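Side-chain contacts in DyP2 (Amycolatopsis sp. ATCC 39116, PDB 4G2C), which is a haem-containing dye peroxidase from a lignin-reactive bacterium, and probably oxidises dyes and related aromatic compounds at the expense of hydrogen peroxide: residues D65-L70 and L404-N409; Q162-V167 and E480-P485; P224-E229 and A374-T379. All blocks are in the same frame, centred on the assembly; numbering follows the deposited sequence.

Contact 1. Residues D65-L70 and L404-N409; sequences DRLTVL and LFMAFN. With HEM (protoporphyrin IX containing Fe), chain C; ACT (acetate ion), chain T.
Leu67 and Val69 meet Met406 and Leu404 in a buried, wholly apolar contact between the antiparallel sheet that holds strand 66-74 and the one that holds strand 402-409. Strands 66-70 and 404-409 run almost perpendicular, at 82°, with their axes 11.3 Å apart, so side chains alone span the gap. Leu67 and Met406 reach tip to tip, and the 3.5 Å between Leu67 CD2 and Met406 CE is tight for two methyl groups. Met406 is extended as far as its sulfur and then bends at chi3 (-91°), which turns the methyl onto the leucine. Beside it Val69 CG2 faces Leu404 CD1 end to end at a looser 4.0 Å. Alternation along the second strand sends Phe405 the other way, where methyl CMC of the haem lies over the rim of one ring face. On the first strand Arg66, at a classic beta bulge with Asp65 opposite Asp172, donates from NH1 to oxygen O of an acetate ion, probably from the crystallisation liquor, at 3.2 Å; an alanine here would probably leave that ion without its guanidinium donor. Strand 66-74 is flanked by 166-172 and 193-205, while 402-409 lies between 267-278 and 374-380; Phe271 lies on Met406, Phe273 and Tyr380 on Leu404, and Gln378 on Leu67, while Val69 is backed by Glu199 of 193-205.

Contact 2. Residues Q162-V167 and E480-P485; sequences QTIDAV and EYFFMP
Val167 holds CG1 in the crowded position between its backbone N and carbonyl carbon (chi1 63°), an uncommon choice for a valine in a strand, and this methyl sits over the face of the Phe482 ring. The result is a CH-pi contact between the antiparallel sheet of the DyP dimeric alpha+beta barrel domain, which holds 162-167, and the sheet of strand 474-484: Val167 CG1 is 3.7 Å from the Phe482 ring centroid and only 15° off its normal, leaning toward the CD2-CE2 side. The aromatic side chain crosses the valine at about a right angle and pushes its far edge close to the main chain, with Phe482 CE2 3.5 Å from Val167 N. Ile164 adds a second methyl at that end of the ring. Its CG2 branch approaches Phe482 CE2 obliquely, at 3.8 Å. Between Ile164 and Val167, Asp165 and Ala166 form a classic beta bulge opposite Leu72, at the point where strand 166-172 begins. Thr120, in the loop leading into helix 121-127, and Phe271 of the second sheet also touch Phe482, so the ring is enclosed by both layers.

A polar link runs alongside. The buried carboxylate of Glu480 is engaged at both oxygens: OE2 takes the N-H of Tyr481 at 2.6 Å on its anti lone pair and also that of Ala141, which should fix the rotation of the group. Its other oxygen faces 162-167, where a single water donates to Glu480 OE1 at 3.2 Å and to Ile164 O at 3.1 Å.

Contact 3. Residues P224-E229 and A374-T379; sequences PLFLTE and ARRGQT. With HEM (protoporphyrin IX containing Fe), chain C; ACT (acetate ion), chain O; ACT (acetate ion), chain X.
Phe226 carries CG anti to its carbonyl carbon (chi1 -51°), and Arg376 bends back at chi2 (-77°); together these turns bring an aromatic edge and a guanidinium to the same small residue, Ala374. The methyl of Ala374 lies in the plane of the phenylalanine ring, at its edge, with Phe226 CE2 4.0 Å from Ala374 CB. That methyl also lies against one face of the Arg376 guanidinium, near its rim. Pro224 completes the apolar patch, its CG pressed to the backbone at 3.5 Å from Ala374 N.

The polar end of Arg376 is shared among several acceptors. NE bonds to Asn57 O and NH2 to Ile58 O, both on the chain leading to strand 66-74, while NH1 donates to Arg375 O at 3.1 Å from well above that carbonyl's plane. Arg376 NH1 also reaches a water at 2.9 Å, which lies 2.8 Å from Pro224 O and could link the 224-229 loop to the arginine. An acetate, probably from the crystallisation liquor, lies over the guanidinium face, with a weak bond from NH2 to its OXT.

Arg375 points elsewhere, to the haem. A bend at chi3 lays its guanidinium with one face against the porphyrin at C4D, and the group's edge meets a propionate: Arg375 NH2 to O2A is 2.6 Å and nearly straight (165°), with a weaker bond from NH1 to the same oxygen. NH2 is also bound to Ser222 O, two residues before Pro224, which helps set its rotation. Arg375 NH1 stands 4.2 Å from the haem iron FE. This placement is consistent with the distal arginine of DyP-type peroxidases, here anchoring a propionate while presenting NH1 to the space above the iron, where peroxide would be expected to bind.

Overall arrangement
Contacts 1 and 2, with centres 12 Å apart, join the same two sheets: strands 66-74 and 166-172 are neighbours in one, and 402-409 and 474-484 both pair with 267-278 in the other. They meet where Val69 CG1 packs on Val167 CG2 at 3.7 Å. Contact 3, centred 13 Å from contact 1, continues the second sheet, since strands 374-380 and 402-409 are paired and Met406 O probably accepts from Arg376 N at 2.8 Å. Contacts 1 and 3 also share the haem, which Phe405 and Arg375 touch from the same face. Contact 2 lies farther off, about 21 Å from contact 3 between centres.

Contact 1. Residues D65-L70 and L404-N409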
loop_
_atom_site.group_PDB
_atom_site.type_symbol
_atom_site.label_atom_id
_atom_site.label_comp_id
_atom_site.label_asym_id
_atom_site.label_seq_id
_atom_site.Cartn_x
_atom_site.Cartn_y
_atom_site.Cartn_z
ATOM N N ASP A 65 -6.382 1.545 -12.632
ATOM C CA ASP A 65 -6.273 0.177 -13.154
ATOM C C ASP A 65 -5.245 0.144 -14.272
ATOM O O ASP A 65 -4.657 -0.884 -14.567
ATOM C CB ASP A 65 -7.631 -0.318 -13.668
ATOM C CG ASP A 65 -8.667 -0.442 -12.563
ATOM O OD1 ASP A 65 -8.294 -0.760 -11.407
ATOM O OD2 ASP A 65 -9.861 -0.227 -12.845
ATOM N N ARG A 66 -5.051 1.291 -14.903
ATOM C CA ARG A 66 -3.945 1.496 -15.818
ATOM C C ARG A 66 -3.151 2.608 -15.192
ATOM O O ARG A 66 -3.692 3.675 -14.913
ATOM C CB ARG A 66 -4.446 1.921 -17.205
ATOM C CG ARG A 66 -5.087 0.794 -18.010
ATOM C CD ARG A 66 -4.095 -0.347 -18.207
ATOM N NE ARG A 66 -4.484 -1.229 -19.302
ATOM C CZ ARG A 66 -3.821 -1.335 -20.451
ATOM N NH1 ARG A 66 -2.714 -0.622 -20.657
ATOM N NH2 ARG A 66 -4.264 -2.164 -21.394
ATOM N N LEU A 67 -1.876 2.349 -14.948
ATOM C CA LEU A 67 -1.020 3.315 -14.283
ATOM C C LEU A 67 0.338 3.390 -14.956
ATOM O O LEU A 67 0.994 2.372 -15.180
ATOM C CB LEU A 67 -0.841 2.937 -12.810
ATOM C CG LEU A 67 0.210 3.726 -12.031
ATOM C CD1 LEU A 67 -0.252 5.164 -11.839
ATOM C CD2 LEU A 67 0.474 3.058 -10.692
ATOM N N THR A 68 0.749 4.610 -15.278
ATOM C CA THR A 68 2.102 4.873 -15.749
ATOM C C THR A 68 2.862 5.607 -14.653
ATOM O O THR A 68 2.360 6.587 -14.118
ATOM C CB THR A 68 2.088 5.731 -17.047
ATOM O OG1 THR A 68 1.906 4.875 -18.183
ATOM C CG2 THR A 68 3.398 6.507 -17.204
ATOM N N VAL A 69 4.047 5.106 -14.299
ATOM C CA VAL A 69 4.905 5.727 -13.287
ATOM C C VAL A 69 6.158 6.263 -13.965
ATOM O O VAL A 69 6.824 5.528 -14.692
ATOM C CB VAL A 69 5.378 4.708 -12.226
ATOM C CG1 VAL A 69 6.161 5.403 -11.139
ATOM C CG2 VAL A 69 4.198 3.927 -11.631
ATOM N N LEU A 70 6.482 7.530 -13.716
ATOM C CA LEU A 70 7.637 8.177 -14.332
ATOM C C LEU A 70 8.546 8.762 -13.263
ATOM O O LEU A 70 8.126 9.614 -12.489
ATOM C CB LEU A 70 7.184 9.280 -15.287
ATOM C CG LEU A 70 6.362 8.881 -16.522
ATOM C CD1 LEU A 70 5.945 10.129 -17.293
ATOM C CD2 LEU A 70 7.137 7.921 -17.430
ATOM N N LEU A 404 3.695 -2.976 -7.423
ATOM C CA LEU A 404 4.218 -1.639 -7.263
ATOM C C LEU A 404 3.647 -1.154 -5.930
ATOM O O LEU A 404 2.568 -0.577 -5.885
ATOM C CB LEU A 404 3.797 -0.729 -8.427
ATOM C CG LEU A 404 4.283 -1.032 -9.855
ATOM C CD1 LEU A 404 3.749 0.016 -10.829
ATOM C CD2 LEU A 404 5.795 -1.091 -9.947
ATOM N N PHE A 405 4.342 -1.444 -4.834
ATOM C CA PHE A 405 3.822 -1.058 -3.528
ATOM C C PHE A 405 3.857 0.456 -3.368
ATOM O O PHE A 405 4.888 1.087 -3.582
ATOM C CB PHE A 405 4.592 -1.740 -2.388
ATOM C CG PHE A 405 4.119 -1.324 -1.010
ATOM C CD1 PHE A 405 3.042 -1.963 -0.409
ATOM C CD2 PHE A 405 4.733 -0.274 -0.337
ATOM C CE1 PHE A 405 2.592 -1.576 0.845
ATOM C CE2 PHE A 405 4.292 0.118 0.919
ATOM C CZ PHE A 405 3.221 -0.536 1.516
ATOM N N MET A 406 2.728 1.049 -3.012
ATOM C CA MET A 406 2.681 2.493 -2.770
ATOM C C MET A 406 1.882 2.795 -1.511
ATOM O O MET A 406 0.904 2.106 -1.229
ATOM C CB MET A 406 2.082 3.212 -3.986
ATOM C CG MET A 406 2.964 3.103 -5.226
ATOM S SD MET A 406 2.303 3.938 -6.666
ATOM C CE MET A 406 1.386 2.573 -7.392
ATOM N N ALA A 407 2.298 3.814 -0.753
ATOM C CA ALA A 407 1.568 4.225 0.455
ATOM C C ALA A 407 1.838 5.681 0.813
ATOM O O ALA A 407 2.922 6.195 0.561
ATOM C CB ALA A 407 1.916 3.322 1.632
ATOM N N PHE A 408 0.836 6.341 1.389
ATOM C CA PHE A 408 1.016 7.666 1.956
ATOM C C PHE A 408 1.146 7.544 3.469
ATOM O O PHE A 408 0.389 6.799 4.099
ATOM C CB PHE A 408 -0.149 8.581 1.583
ATOM C CG PHE A 408 -0.144 9.004 0.144
ATOM C CD1 PHE A 408 0.833 9.872 -0.333
ATOM C CD2 PHE A 408 -1.098 8.527 -0.735
ATOM C CE1 PHE A 408 0.856 10.267 -1.665
ATOM C CE2 PHE A 408 -1.087 8.918 -2.060
ATOM C CZ PHE A 408 -0.103 9.797 -2.529
ATOM N N ASN A 409 2.148 8.232 4.019
ATOM C CA ASN A 409 2.416 8.315 5.452
ATOM C C ASN A 409 2.572 9.779 5.853
ATOM O O ASN A 409 3.112 10.599 5.081
ATOM C CB ASN A 409 3.749 7.663 5.812
ATOM C CG ASN A 409 3.786 6.176 5.562
ATOM O OD1 ASN A 409 4.822 5.561 5.785
ATOM N ND2 ASN A 409 2.670 5.584 5.109
HETATM C CHA HEM C . -3.184 -6.451 3.477
HETATM C CHB HEM C . -0.656 -8.829 0.074
HETATM C CHC HEM C . 3.118 -5.836 0.702
HETATM C CHD HEM C . 0.905 -4.004 4.597
HETATM C C1A HEM C . -2.840 -7.345 2.492
HETATM C C2A HEM C . -3.707 -8.375 1.956
HETATM C C3A HEM C . -3.005 -9.021 1.016
HETATM C C4A HEM C . -1.682 -8.427 0.924
HETATM C CMA HEM C . -3.499 -10.201 0.163
HETATM C CAA HEM C . -5.169 -8.639 2.411
HETATM C CBA HEM C . -6.114 -7.700 1.656
HETATM C CGA HEM C . -6.241 -6.355 2.336
HETATM O O1A HEM C . -6.566 -6.293 3.536
HETATM O O2A HEM C . -6.019 -5.316 1.680
HETATM C C1B HEM C . 0.597 -8.250 -0.066
HETATM C C2B HEM C . 1.657 -8.627 -0.999
HETATM C C3B HEM C . 2.692 -7.785 -0.811
HETATM C C4B HEM C . 2.325 -6.845 0.220
HETATM C CMB HEM C . 1.583 -9.810 -1.999
HETATM C CAB HEM C . 4.053 -7.728 -1.541
HETATM C CBB HEM C . 4.212 -8.287 -2.743
HETATM C C1C HEM C . 2.877 -5.135 1.862
HETATM C C2C HEM C . 3.830 -4.286 2.559
HETATM C C3C HEM C . 3.202 -3.769 3.629
HETATM C C4C HEM C . 1.845 -4.279 3.639
HETATM C CMC HEM C . 5.293 -4.003 2.113
HETATM C CAC HEM C . 3.796 -2.833 4.709
HETATM C CBC HEM C . 5.121 -2.752 4.912
HETATM C C1D HEM C . -0.402 -4.443 4.623
HETATM C C2D HEM C . -1.404 -3.936 5.523
HETATM C C3D HEM C . -2.667 -4.694 5.146
HETATM C C4D HEM C . -2.312 -5.585 4.087
HETATM C CMD HEM C . -1.223 -2.855 6.603
HETATM C CAD HEM C . -4.040 -4.588 5.780
HETATM C CBD HEM C . -3.903 -5.338 7.090
HETATM C CGD HEM C . -5.212 -5.108 7.791
HETATM O O1D HEM C . -5.566 -3.917 7.995
HETATM O O2D HEM C . -5.901 -6.120 8.089
HETATM N NA HEM C . -1.629 -7.397 1.842
HETATM N NB HEM C . 1.050 -7.159 0.650
HETATM N NC HEM C . 1.674 -5.108 2.552
HETATM N ND HEM C . -0.978 -5.406 3.801
HETATM FE FE HEM C . 0.105 -6.447 2.277
HETATM C C ACT T . -0.779 1.729 -18.719
HETATM O O ACT T . -1.558 2.187 -19.600
HETATM O OXT ACT T . -1.207 0.805 -17.972
HETATM C CH3 ACT T . 0.609 2.262 -18.561
#

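Contact 2. Residues Q162-V167 and E480-P485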
loop_
_atom_site.group_PDB
_atom_site.type_symbol
_atom_site.label_atom_id
_atom_site.label_comp_id
_atom_site.label_asym_id
_atom_site.label_seq_id
_atom_site.Cartn_x
_atom_site.Cartn_y
_atom_site.Cartn_z
ATOM N N GLN A 162 19.851 5.109 -9.629
ATOM C CA GLN A 162 20.121 6.488 -10.052
ATOM C C GLN A 162 19.528 7.482 -9.070
ATOM O O GLN A 162 18.651 7.137 -8.284
ATOM C CB GLN A 162 19.528 6.755 -11.439
ATOM C CG GLN A 162 19.745 5.623 -12.430
ATOM C CD GLN A 162 21.222 5.344 -12.659
ATOM O OE1 GLN A 162 21.970 6.229 -13.083
ATOM N NE2 GLN A 162 21.651 4.117 -12.364
ATOM N N THR A 163 19.994 8.722 -9.119
ATOM C CA THR A 163 19.433 9.753 -8.254
ATOM C C THR A 163 18.129 10.273 -8.833
ATOM O O THR A 163 18.084 10.781 -9.951
ATOM C CB THR A 163 20.419 10.901 -7.986
ATOM O OG1 THR A 163 21.462 10.421 -7.127
ATOM C CG2 THR A 163 19.708 12.077 -7.287
ATOM N N ILE A 164 17.065 10.118 -8.059
ATOM C CA ILE A 164 15.721 10.460 -8.504
ATOM C C ILE A 164 15.253 11.733 -7.823
ATOM O O ILE A 164 15.401 11.897 -6.607
ATOM C CB ILE A 164 14.754 9.321 -8.183
ATOM C CG1 ILE A 164 15.176 8.059 -8.942
ATOM C CG2 ILE A 164 13.306 9.720 -8.486
ATOM C CD1 ILE A 164 14.408 6.826 -8.539
ATOM N N ASP A 165 14.681 12.630 -8.617
ATOM C CA ASP A 165 14.210 13.897 -8.098
ATOM C C ASP A 165 12.691 13.936 -7.951
ATOM O O ASP A 165 12.164 14.583 -7.043
ATOM C CB ASP A 165 14.712 15.043 -8.974
ATOM C CG ASP A 165 16.216 15.241 -8.846
ATOM O OD1 ASP A 165 16.691 15.321 -7.695
ATOM O OD2 ASP A 165 16.919 15.295 -9.885
ATOM N N ALA A 166 11.991 13.223 -8.822
ATOM C CA ALA A 166 10.546 13.340 -8.844
ATOM C C ALA A 166 9.835 12.095 -9.374
ATOM O O ALA A 166 10.386 11.326 -10.166
ATOM C CB ALA A 166 10.138 14.581 -9.645
ATOM N N VAL A 167 8.596 11.897 -8.944
ATOM C CA VAL A 167 7.795 10.844 -9.549
ATOM C C VAL A 167 6.503 11.416 -10.102
ATOM O O VAL A 167 5.903 12.320 -9.515
ATOM C CB VAL A 167 7.481 9.709 -8.560
ATOM C CG1 VAL A 167 6.631 10.234 -7.395
ATOM C CG2 VAL A 167 6.774 8.572 -9.280
ATOM N N GLU A 480 11.956 4.382 -3.689
ATOM C CA GLU A 480 12.403 5.678 -3.154
ATOM C C GLU A 480 11.314 6.353 -2.328
ATOM O O GLU A 480 10.136 5.979 -2.417
ATOM C CB GLU A 480 12.876 6.599 -4.303
ATOM C CG GLU A 480 13.398 7.970 -3.875
ATOM C CD GLU A 480 14.544 7.909 -2.858
ATOM O OE1 GLU A 480 15.725 7.866 -3.270
ATOM O OE2 GLU A 480 14.268 7.929 -1.643
ATOM N N TYR A 481 11.701 7.342 -1.522
ATOM C CA TYR A 481 10.732 8.116 -0.742
ATOM C C TYR A 481 10.512 9.496 -1.343
ATOM O O TYR A 481 11.462 10.151 -1.768
ATOM C CB TYR A 481 11.194 8.305 0.704
ATOM C CG TYR A 481 11.369 7.053 1.511
ATOM C CD1 TYR A 481 10.445 6.018 1.439
ATOM C CD2 TYR A 481 12.473 6.901 2.352
ATOM C CE1 TYR A 481 10.605 4.862 2.201
ATOM C CE2 TYR A 481 12.647 5.756 3.112
ATOM C CZ TYR A 481 11.711 4.732 3.035
ATOM O OH TYR A 481 11.874 3.585 3.791
ATOM N N PHE A 482 9.257 9.938 -1.336
ATOM C CA PHE A 482 8.859 11.211 -1.935
ATOM C C PHE A 482 7.896 11.988 -1.010
ATOM O O PHE A 482 7.460 11.497 0.022
ATOM C CB PHE A 482 8.121 10.969 -3.253
ATOM C CG PHE A 482 8.911 10.199 -4.301
ATOM C CD1 PHE A 482 8.976 8.812 -4.270
ATOM C CD2 PHE A 482 9.521 10.864 -5.353
ATOM C CE1 PHE A 482 9.666 8.106 -5.246
ATOM C CE2 PHE A 482 10.209 10.167 -6.326
ATOM C CZ PHE A 482 10.284 8.790 -6.278
ATOM N N PHE A 483 7.540 13.193 -1.415
ATOM C CA PHE A 483 6.512 13.951 -0.744
ATOM C C PHE A 483 5.586 14.459 -1.844
ATOM O O PHE A 483 6.056 15.061 -2.813
ATOM C CB PHE A 483 7.159 15.119 0.010
ATOM C CG PHE A 483 6.202 15.923 0.843
ATOM C CD1 PHE A 483 5.704 15.416 2.035
ATOM C CD2 PHE A 483 5.825 17.193 0.453
ATOM C CE1 PHE A 483 4.820 16.165 2.818
ATOM C CE2 PHE A 483 4.953 17.952 1.231
ATOM C CZ PHE A 483 4.448 17.435 2.416
ATOM N N MET A 484 4.284 14.203 -1.736
ATOM C CA MET A 484 3.350 14.894 -2.619
ATOM C C MET A 484 2.988 16.228 -1.974
ATOM O O MET A 484 2.303 16.272 -0.961
ATOM C CB MET A 484 2.072 14.096 -2.914
ATOM C CG MET A 484 2.196 12.586 -2.961
ATOM S SD MET A 484 3.343 11.806 -4.116
ATOM C CE MET A 484 4.883 12.005 -3.243
ATOM N N PRO A 485 3.475 17.325 -2.552
ATOM C CA PRO A 485 3.205 18.655 -2.003
ATOM C C PRO A 485 1.833 19.162 -2.394
ATOM O O PRO A 485 1.143 18.559 -3.216
ATOM C CB PRO A 485 4.286 19.522 -2.653
ATOM C CG PRO A 485 4.591 18.825 -3.927
ATOM C CD PRO A 485 4.441 17.366 -3.665
HETATM O O HOH W 1 17.066 10.499 -4.426
#

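Contact 3. Residues P224-E229 and A374-T379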
loop_
_atom_site.group_PDB
_atom_site.type_symbol
_atom_site.label_atom_id
_atom_site.label_comp_id
_atom_site.label_asym_id
_atom_site.label_seq_id
_atom_site.Cartn_x
_atom_site.Cartn_y
_atom_site.Cartn_z
ATOM N N PRO A 224 -7.395 2.515 6.100
ATOM C CA PRO A 224 -7.775 3.620 6.995
ATOM C C PRO A 224 -8.725 4.576 6.273
ATOM O O PRO A 224 -8.455 4.945 5.134
ATOM C CB PRO A 224 -6.441 4.321 7.271
ATOM C CG PRO A 224 -5.582 3.991 6.067
ATOM C CD PRO A 224 -5.973 2.569 5.722
ATOM N N LEU A 225 -9.840 4.938 6.901
ATOM C CA LEU A 225 -10.775 5.880 6.288
ATOM C C LEU A 225 -10.676 7.255 6.958
ATOM O O LEU A 225 -10.979 7.398 8.143
ATOM C CB LEU A 225 -12.213 5.351 6.349
ATOM C CG LEU A 225 -12.410 3.952 5.738
ATOM C CD1 LEU A 225 -13.866 3.482 5.773
ATOM C CD2 LEU A 225 -11.858 3.929 4.303
ATOM N N PHE A 226 -10.243 8.255 6.195
ATOM C CA PHE A 226 -10.040 9.596 6.730
ATOM C C PHE A 226 -11.288 10.465 6.587
ATOM O O PHE A 226 -11.394 11.517 7.202
ATOM C CB PHE A 226 -8.841 10.268 6.040
ATOM C CG PHE A 226 -7.606 9.421 6.027
ATOM C CD1 PHE A 226 -6.840 9.275 7.177
ATOM C CD2 PHE A 226 -7.226 8.729 4.871
ATOM C CE1 PHE A 226 -5.702 8.473 7.176
ATOM C CE2 PHE A 226 -6.090 7.934 4.857
ATOM C CZ PHE A 226 -5.318 7.809 6.014
ATOM N N LEU A 227 -12.222 10.021 5.759
ATOM C CA LEU A 227 -13.432 10.782 5.466
ATOM C C LEU A 227 -14.640 10.134 6.127
ATOM O O LEU A 227 -14.833 8.911 6.061
ATOM C CB LEU A 227 -13.649 10.882 3.950
ATOM C CG LEU A 227 -12.422 11.440 3.216
ATOM C CD1 LEU A 227 -12.668 11.549 1.708
ATOM C CD2 LEU A 227 -12.028 12.788 3.803
ATOM N N THR A 228 -15.444 10.962 6.775
ATOM C CA THR A 228 -16.571 10.462 7.539
ATOM C C THR A 228 -17.560 9.798 6.606
ATOM O O THR A 228 -18.211 8.827 6.981
ATOM C CB THR A 228 -17.259 11.601 8.315
ATOM O OG1 THR A 228 -16.328 12.148 9.261
ATOM C CG2 THR A 228 -18.468 11.080 9.061
ATOM N N GLU A 229 -17.656 10.335 5.387
ATOM C CA GLU A 229 -18.538 9.803 4.348
ATOM C C GLU A 229 -18.094 8.394 3.941
ATOM O O GLU A 229 -18.903 7.575 3.503
ATOM C CB GLU A 229 -18.532 10.716 3.101
ATOM C CG GLU A 229 -19.183 12.106 3.267
ATOM C CD GLU A 229 -18.315 13.121 4.013
ATOM O OE1 GLU A 229 -17.168 12.792 4.378
ATOM O OE2 GLU A 229 -18.789 14.257 4.239
ATOM N N ALA A 374 -2.398 4.384 4.664
ATOM C CA ALA A 374 -3.091 4.319 3.390
ATOM C C ALA A 374 -2.248 3.633 2.303
ATOM O O ALA A 374 -1.217 4.155 1.887
ATOM C CB ALA A 374 -3.433 5.715 2.944
ATOM N N ARG A 375 -2.708 2.481 1.829
ATOM C CA ARG A 375 -2.019 1.753 0.771
ATOM C C ARG A 375 -2.663 2.101 -0.570
ATOM O O ARG A 375 -3.895 2.133 -0.687
ATOM C CB ARG A 375 -2.093 0.244 1.022
ATOM C CG ARG A 375 -1.417 -0.234 2.328
ATOM C CD ARG A 375 -1.585 -1.772 2.538
ATOM N NE ARG A 375 -2.980 -2.091 2.857
ATOM C CZ ARG A 375 -3.690 -3.082 2.331
ATOM N NH1 ARG A 375 -3.144 -3.925 1.448
ATOM N NH2 ARG A 375 -4.958 -3.229 2.703
ATOM N N ARG A 376 -1.833 2.360 -1.577
ATOM C CA ARG A 376 -2.321 2.765 -2.893
ATOM C C ARG A 376 -1.555 2.055 -4.000
ATOM O O ARG A 376 -1.316 2.637 -5.058
ATOM C CB ARG A 376 -2.139 4.277 -3.070
ATOM C CG ARG A 376 -2.788 5.118 -1.980
ATOM C CD ARG A 376 -4.296 5.201 -2.186
ATOM N NE ARG A 376 -4.905 6.111 -1.224
ATOM C CZ ARG A 376 -5.583 5.725 -0.144
ATOM N NH1 ARG A 376 -5.756 4.430 0.104
ATOM N NH2 ARG A 376 -6.095 6.635 0.683
ATOM N N GLY A 377 -1.163 0.805 -3.755
ATOM C CA GLY A 377 -0.325 0.066 -4.682
ATOM C C GLY A 377 -1.047 -0.382 -5.936
ATOM O O GLY A 377 -2.272 -0.316 -6.024
ATOM N N GLN A 378 -0.284 -0.821 -6.930
ATOM C CA GLN A 378 -0.880 -1.430 -8.113
ATOM C C GLN A 378 0.023 -2.553 -8.584
ATOM O O GLN A 378 1.255 -2.440 -8.505
ATOM C CB GLN A 378 -1.109 -0.392 -9.220
ATOM C CG GLN A 378 -1.874 -0.898 -10.448
ATOM C CD GLN A 378 -3.185 -1.578 -10.106
ATOM O OE1 GLN A 378 -3.198 -2.709 -9.625
ATOM N NE2 GLN A 378 -4.297 -0.896 -10.359
ATOM N N THR A 379 -0.585 -3.657 -9.021
ATOM C CA THR A 379 0.193 -4.773 -9.569
ATOM C C THR A 379 0.893 -4.421 -10.888
ATOM O O THR A 379 0.458 -3.539 -11.633
ATOM C CB THR A 379 -0.692 -6.011 -9.810
ATOM O OG1 THR A 379 -1.923 -5.613 -10.436
ATOM C CG2 THR A 379 -0.997 -6.710 -8.490
HETATM C CHA HEM C . -3.184 -6.451 3.477
HETATM C CHB HEM C . -0.656 -8.829 0.074
HETATM C CHC HEM C . 3.118 -5.836 0.702
HETATM C CHD HEM C . 0.905 -4.004 4.597
HETATM C C1A HEM C . -2.840 -7.345 2.492
HETATM C C2A HEM C . -3.707 -8.375 1.956
HETATM C C3A HEM C . -3.005 -9.021 1.016
HETATM C C4A HEM C . -1.682 -8.427 0.924
HETATM C CMA HEM C . -3.499 -10.201 0.163
HETATM C CAA HEM C . -5.169 -8.639 2.411
HETATM C CBA HEM C . -6.114 -7.700 1.656
HETATM C CGA HEM C . -6.241 -6.355 2.336
HETATM O O1A HEM C . -6.566 -6.293 3.536
HETATM O O2A HEM C . -6.019 -5.316 1.680
HETATM C C1B HEM C . 0.597 -8.250 -0.066
HETATM C C2B HEM C . 1.657 -8.627 -0.999
HETATM C C3B HEM C . 2.692 -7.785 -0.811
HETATM C C4B HEM C . 2.325 -6.845 0.220
HETATM C CMB HEM C . 1.583 -9.810 -1.999
HETATM C CAB HEM C . 4.053 -7.728 -1.541
HETATM C CBB HEM C . 4.212 -8.287 -2.743
HETATM C C1C HEM C . 2.877 -5.135 1.862
HETATM C C2C HEM C . 3.830 -4.286 2.559
HETATM C C3C HEM C . 3.202 -3.769 3.629
HETATM C C4C HEM C . 1.845 -4.279 3.639
HETATM C CMC HEM C . 5.293 -4.003 2.113
HETATM C CAC HEM C . 3.796 -2.833 4.709
HETATM C CBC HEM C . 5.121 -2.752 4.912
HETATM C C1D HEM C . -0.402 -4.443 4.623
HETATM C C2D HEM C . -1.404 -3.936 5.523
HETATM C C3D HEM C . -2.667 -4.694 5.146
HETATM C C4D HEM C . -2.312 -5.585 4.087
HETATM C CMD HEM C . -1.223 -2.855 6.603
HETATM C CAD HEM C . -4.040 -4.588 5.780
HETATM C CBD HEM C . -3.903 -5.338 7.090
HETATM C CGD HEM C . -5.212 -5.108 7.791
HETATM O O1D HEM C . -5.566 -3.917 7.995
HETATM O O2D HEM C . -5.901 -6.120 8.089
HETATM N NA HEM C . -1.629 -7.397 1.842
HETATM N NB HEM C . 1.050 -7.159 0.650
HETATM N NC HEM C . 1.674 -5.108 2.552
HETATM N ND HEM C . -0.978 -5.406 3.801
HETATM FE FE HEM C . 0.105 -6.447 2.277
HETATM C C ACT O . -2.930 -2.159 -2.484
HETATM O O ACT O . -3.792 -1.359 -2.040
HETATM O OXT ACT O . -1.749 -2.036 -2.066
HETATM C CH3 ACT O . -3.298 -3.214 -3.483
HETATM C C ACT X . -9.721 4.816 0.665
HETATM O O ACT X . -9.170 4.882 -0.457
HETATM O OXT ACT X . -9.072 5.289 1.634
HETATM C CH3 ACT X . -11.084 4.204 0.829
HETATM O O HOH W 2 -7.107 4.479 2.722
#